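Local coordinates for stage II sporulation protein E (SpoIIE) (PDB 3ZT9) that probably acts as a manganese-dependent PP2C-type phosphatase, linking the bacterial stressosome to the control of secondary messenger signalling, at residues E45-M57 with L71-A85. Residues are numbered along the deposited sequence; the frame is centred on the assembly and turned at random. Where two conformers were deposited one is given.
Sequences EAARAAEIAIASM and LCHRELRGTRGAVAA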
loop_
_atom_site.group_PDB
_atom_site.type_symbol
_atom_site.label_atom_id
_atom_site.label_comp_id
_atom_site.label_asym_id
_atom_site.label_seq_id
_atom_site.Cartn_x
_atom_site.Cartn_y
_atom_site.Cartn_z
ATOM N N GLU A 45 2.469 5.622 18.594
ATOM C CA GLU A 45 1.079 6.039 18.357
ATOM C C GLU A 45 0.729 6.001 16.877
ATOM O O GLU A 45 -0.381 5.639 16.522
ATOM C CB GLU A 45 0.809 7.434 18.954
ATOM C CG GLU A 45 1.006 7.417 20.464
ATOM C CD GLU A 45 1.518 8.722 20.997
ATOM O OE1 GLU A 45 2.728 8.983 20.828
ATOM O OE2 GLU A 45 0.719 9.478 21.582
ATOM N N ALA A 46 1.690 6.330 16.014
ATOM C CA ALA A 46 1.462 6.214 14.584
ATOM C C ALA A 46 1.374 4.747 14.198
ATOM O O ALA A 46 0.555 4.387 13.381
ATOM C CB ALA A 46 2.574 6.903 13.795
ATOM N N ALA A 47 2.232 3.918 14.797
ATOM C CA ALA A 47 2.250 2.504 14.487
ATOM C C ALA A 47 0.899 1.873 14.875
ATOM O O ALA A 47 0.339 1.044 14.144
ATOM C CB ALA A 47 3.412 1.818 15.260
ATOM N N ARG A 48 0.383 2.246 16.043
ATOM C CA ARG A 48 -0.917 1.733 16.495
ATOM C C ARG A 48 -1.978 2.018 15.436
ATOM O O ARG A 48 -2.801 1.160 15.093
ATOM C CB ARG A 48 -1.340 2.424 17.792
ATOM C CG ARG A 48 -2.857 2.313 18.115
ATOM C CD ARG A 48 -3.125 2.807 19.560
ATOM N NE ARG A 48 -4.557 3.045 19.846
ATOM C CZ ARG A 48 -5.475 2.081 19.989
ATOM N NH1 ARG A 48 -5.135 0.796 19.864
ATOM N NH2 ARG A 48 -6.750 2.399 20.231
ATOM N N ALA A 49 -1.949 3.222 14.893
ATOM C CA ALA A 49 -3.000 3.581 13.923
ATOM C C ALA A 49 -2.820 2.837 12.613
ATOM O O ALA A 49 -3.802 2.337 12.042
ATOM C CB ALA A 49 -3.048 5.097 13.676
ATOM N N ALA A 50 -1.584 2.743 12.136
ATOM C CA ALA A 50 -1.321 2.060 10.856
ATOM C C ALA A 50 -1.722 0.595 10.987
ATOM O O ALA A 50 -2.322 0.033 10.077
ATOM C CB ALA A 50 0.123 2.179 10.443
ATOM N N GLU A 51 -1.426 -0.009 12.135
ATOM C CA GLU A 51 -1.767 -1.416 12.355
ATOM C C GLU A 51 -3.281 -1.618 12.537
ATOM O O GLU A 51 -3.847 -2.601 12.058
ATOM C CB GLU A 51 -0.958 -2.004 13.527
ATOM C CG GLU A 51 0.565 -2.017 13.223
ATOM C CD GLU A 51 0.968 -3.025 12.125
ATOM O OE1 GLU A 51 0.190 -3.922 11.767
ATOM O OE2 GLU A 51 2.095 -2.930 11.621
ATOM N N ILE A 52 -3.963 -0.697 13.205
ATOM C CA ILE A 52 -5.427 -0.750 13.238
ATOM C C ILE A 52 -6.020 -0.706 11.817
ATOM O O ILE A 52 -6.970 -1.464 11.486
ATOM C CB ILE A 52 -6.013 0.414 14.047
ATOM C CG1 ILE A 52 -5.781 0.162 15.558
ATOM C CG2 ILE A 52 -7.524 0.514 13.807
ATOM C CD1 ILE A 52 -6.113 1.312 16.393
ATOM N N ALA A 53 -5.499 0.184 10.987
ATOM C CA ALA A 53 -5.985 0.275 9.600
ATOM C C ALA A 53 -5.798 -1.063 8.852
ATOM O O ALA A 53 -6.727 -1.529 8.183
ATOM C CB ALA A 53 -5.264 1.409 8.854
ATOM N N ILE A 54 -4.596 -1.651 8.922
ATOM C CA ILE A 54 -4.313 -2.936 8.279
ATOM C C ILE A 54 -5.222 -4.062 8.808
ATOM O O ILE A 54 -5.793 -4.847 8.026
ATOM C CB ILE A 54 -2.785 -3.320 8.490
ATOM C CG1 ILE A 54 -1.875 -2.390 7.697
ATOM C CG2 ILE A 54 -2.489 -4.768 8.174
ATOM C CD1 ILE A 54 -2.238 -2.249 6.329
ATOM N N ALA A 55 -5.387 -4.130 10.130
ATOM C CA ALA A 55 -6.189 -5.187 10.757
ATOM C C ALA A 55 -7.651 -5.061 10.359
ATOM O O ALA A 55 -8.325 -6.055 10.098
ATOM C CB ALA A 55 -6.060 -5.104 12.287
ATOM N N SER A 56 -8.131 -3.816 10.309
ATOM C CA SER A 56 -9.483 -3.519 9.862
ATOM C C SER A 56 -9.726 -3.956 8.409
ATOM O O SER A 56 -10.762 -4.541 8.081
ATOM C CB SER A 56 -9.778 -2.038 9.993
ATOM O OG SER A 56 -11.131 -1.847 9.607
ATOM N N MET A 57 -8.783 -3.648 7.532
ATOM C CA MET A 57 -8.870 -4.091 6.139
ATOM C C MET A 57 -8.954 -5.592 6.037
ATOM O O MET A 57 -9.812 -6.136 5.319
ATOM C CB MET A 57 -7.656 -3.603 5.365
ATOM C CG MET A 57 -7.710 -2.138 5.131
ATOM S SD MET A 57 -6.309 -1.653 4.100
ATOM C CE MET A 57 -6.781 0.002 3.727
ATOM N N LEU A 71 -15.127 1.313 7.068
ATOM C CA LEU A 71 -14.865 0.696 8.365
ATOM C C LEU A 71 -13.495 1.126 8.934
ATOM O O LEU A 71 -13.374 1.339 10.138
ATOM C CB LEU A 71 -14.976 -0.833 8.326
ATOM C CG LEU A 71 -14.690 -1.526 9.682
ATOM C CD1 LEU A 71 -13.313 -1.199 10.182
ATOM C CD2 LEU A 71 -15.665 -1.170 10.797
ATOM N N CYS A 72 -12.460 1.218 8.092
ATOM C CA CYS A 72 -11.146 1.697 8.539
ATOM C C CYS A 72 -11.268 3.028 9.240
ATOM O O CYS A 72 -10.717 3.231 10.329
ATOM C CB CYS A 72 -10.191 1.919 7.355
ATOM S SG CYS A 72 -9.316 0.492 6.823
ATOM N N HIS A 73 -11.954 3.959 8.589
ATOM C CA HIS A 73 -12.223 5.272 9.164
ATOM C C HIS A 73 -12.918 5.155 10.523
ATOM O O HIS A 73 -12.536 5.834 11.473
ATOM C CB HIS A 73 -13.095 6.069 8.178
ATOM C CG HIS A 73 -13.554 7.390 8.702
ATOM N ND1 HIS A 73 -12.720 8.482 8.796
ATOM C CD2 HIS A 73 -14.756 7.787 9.181
ATOM C CE1 HIS A 73 -13.391 9.505 9.302
ATOM N NE2 HIS A 73 -14.629 9.108 9.543
ATOM N N ARG A 74 -13.932 4.305 10.631
ATOM C CA ARG A 74 -14.640 4.148 11.914
ATOM C C ARG A 74 -13.706 3.607 13.012
ATOM O O ARG A 74 -13.741 4.062 14.153
ATOM C CB ARG A 74 -15.858 3.228 11.752
ATOM C CG ARG A 74 -16.591 2.927 13.048
ATOM C CD ARG A 74 -17.797 2.007 12.817
ATOM N NE ARG A 74 -17.443 0.586 12.813
ATOM C CZ ARG A 74 -18.272 -0.390 12.449
ATOM N NH1 ARG A 74 -19.504 -0.106 12.046
ATOM N NH2 ARG A 74 -17.864 -1.652 12.479
ATOM N N GLU A 75 -12.872 2.626 12.688
ATOM C CA GLU A 75 -12.001 2.040 13.713
ATOM C C GLU A 75 -10.872 3.001 14.118
ATOM O O GLU A 75 -10.280 2.845 15.186
ATOM C CB GLU A 75 -11.393 0.725 13.217
ATOM C CG GLU A 75 -12.386 -0.361 12.962
ATOM C CD GLU A 75 -12.942 -0.948 14.230
ATOM O OE1 GLU A 75 -12.564 -0.478 15.318
ATOM O OE2 GLU A 75 -13.756 -1.886 14.136
ATOM N N LEU A 76 -10.563 3.972 13.255
ATOM C CA LEU A 76 -9.490 4.934 13.524
ATOM C C LEU A 76 -9.949 6.220 14.240
ATOM O O LEU A 76 -9.132 7.042 14.624
ATOM C CB LEU A 76 -8.740 5.300 12.226
ATOM C CG LEU A 76 -7.850 4.174 11.723
ATOM C CD1 LEU A 76 -7.415 4.463 10.264
ATOM C CD2 LEU A 76 -6.648 4.015 12.601
ATOM N N ARG A 77 -11.244 6.398 14.449
ATOM C CA ARG A 77 -11.694 7.564 15.200
ATOM C C ARG A 77 -11.029 7.526 16.571
ATOM O O ARG A 77 -10.973 6.468 17.203
ATOM C CB ARG A 77 -13.213 7.572 15.326
ATOM C CG ARG A 77 -13.925 7.846 14.017
ATOM C CD ARG A 77 -15.416 7.963 14.232
ATOM N NE ARG A 77 -16.106 8.509 13.070
ATOM C CZ ARG A 77 -15.922 9.735 12.583
ATOM N NH1 ARG A 77 -15.046 10.566 13.137
ATOM N NH2 ARG A 77 -16.611 10.128 11.521
ATOM N N GLY A 78 -10.505 8.673 17.004
ATOM C CA GLY A 78 -9.879 8.799 18.309
ATOM C C GLY A 78 -8.422 8.360 18.377
ATOM O O GLY A 78 -7.834 8.385 19.446
ATOM N N THR A 79 -7.831 7.951 17.258
ATOM C CA THR A 79 -6.420 7.547 17.230
ATOM C C THR A 79 -5.621 8.629 16.499
ATOM O O THR A 79 -6.170 9.682 16.202
ATOM C CB THR A 79 -6.243 6.215 16.458
ATOM O OG1 THR A 79 -6.420 6.450 15.049
ATOM C CG2 THR A 79 -7.225 5.163 16.926
ATOM N N ARG A 80 -4.352 8.370 16.166
ATOM C CA ARG A 80 -3.561 9.326 15.377
ATOM C C ARG A 80 -4.214 9.537 14.027
ATOM O O ARG A 80 -4.047 10.572 13.431
ATOM C CB ARG A 80 -2.120 8.839 15.142
ATOM C CG ARG A 80 -1.162 9.184 16.279
ATOM C CD ARG A 80 -0.659 10.642 16.190
ATOM N NE ARG A 80 0.314 10.893 17.261
ATOM C CZ ARG A 80 1.612 10.614 17.189
ATOM N NH1 ARG A 80 2.140 10.077 16.090
ATOM N NH2 ARG A 80 2.393 10.874 18.227
ATOM N N GLY A 81 -4.955 8.550 13.557
ATOM C CA GLY A 81 -5.454 8.548 12.179
ATOM C C GLY A 81 -4.397 7.973 11.257
ATOM O O GLY A 81 -3.255 7.816 11.637
ATOM N N ALA A 82 -4.763 7.675 10.018
ATOM C CA ALA A 82 -3.793 7.148 9.081
ATOM C C ALA A 82 -4.246 7.424 7.656
ATOM O O ALA A 82 -5.419 7.686 7.407
ATOM C CB ALA A 82 -3.680 5.631 9.291
ATOM N N VAL A 83 -3.303 7.360 6.721
ATOM C CA VAL A 83 -3.623 7.355 5.299
ATOM C C VAL A 83 -3.336 5.921 4.845
ATOM O O VAL A 83 -2.548 5.239 5.475
ATOM C CB VAL A 83 -2.783 8.400 4.526
ATOM C CG1 VAL A 83 -3.085 9.785 5.079
ATOM C CG2 VAL A 83 -1.247 8.104 4.583
ATOM N N ALA A 84 -3.976 5.449 3.787
ATOM C CA ALA A 84 -3.812 4.028 3.392
ATOM C C ALA A 84 -4.190 3.808 1.937
ATOM O O ALA A 84 -5.005 4.532 1.375
ATOM C CB ALA A 84 -4.714 3.145 4.275
ATOM N N ALA A 85 -3.577 2.802 1.341
ATOM C CA ALA A 85 -3.884 2.397 -0.027
ATOM C C ALA A 85 -4.197 0.919 0.029
ATOM O O ALA A 85 -3.579 0.200 0.806
ATOM C CB ALA A 85 -2.668 2.618 -0.896
HETATM O O HOH W 1 -2.883 6.190 17.502
HETATM O O HOH W 2 -0.325 12.272 19.794
#
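In the PP2C-type fold, the helix pair that packs on one of the two antiparallel sheets meets here: helix 43-60 runs against the end of helix 65-76, the turn after it and the start of strand 82-90. Arg-80 lies across the start of segment 45-57, where Glu-45 CB sits over the centre of one face of its guanidinium, 3.7 Å from Arg-80 CZ. The salt bridge from Arg-80 NH2 to Glu-45 OE1, 3.2 Å, is purely electrostatic, because the oxygen sits well out of the guanidinium plane and no N-H points at it; the carboxylate and guanidinium planes are 47° apart. NH1 bonds to the carbonyls of Ile-40 and His-42, next to the manganese ligands Gly-39 and Gly-41; an alanine in place of Arg-80 would probably leave those carbonyls and the Glu-45 carboxylate without their cationic partner. One water joins Glu-45 O to Arg-80 N.

The two helical segments cross at 140°, their axes 9.0 Å apart. The Leu-76 methyls lie against segment 45-57, CD1 4.0 Å from Ala-53 CB and CD2 3.8 Å from Ile-52 CG2, the Leu-76 and Ile-52 side chains passing in opposite directions. Ile-52 CD1 also meets Thr-79 CG2 tip to tip. With OG1 between the backbone N and the carbonyl carbon (chi1 73°), Thr-79 donates to Leu-76 O and accepts from Gly-81 N in an ST turn, which follows the type II turn from Leu-76 to Thr-79. At the far end, the extended Met-57 chain carries CE to Ala-84 CB on the strand, 3.8 Å away.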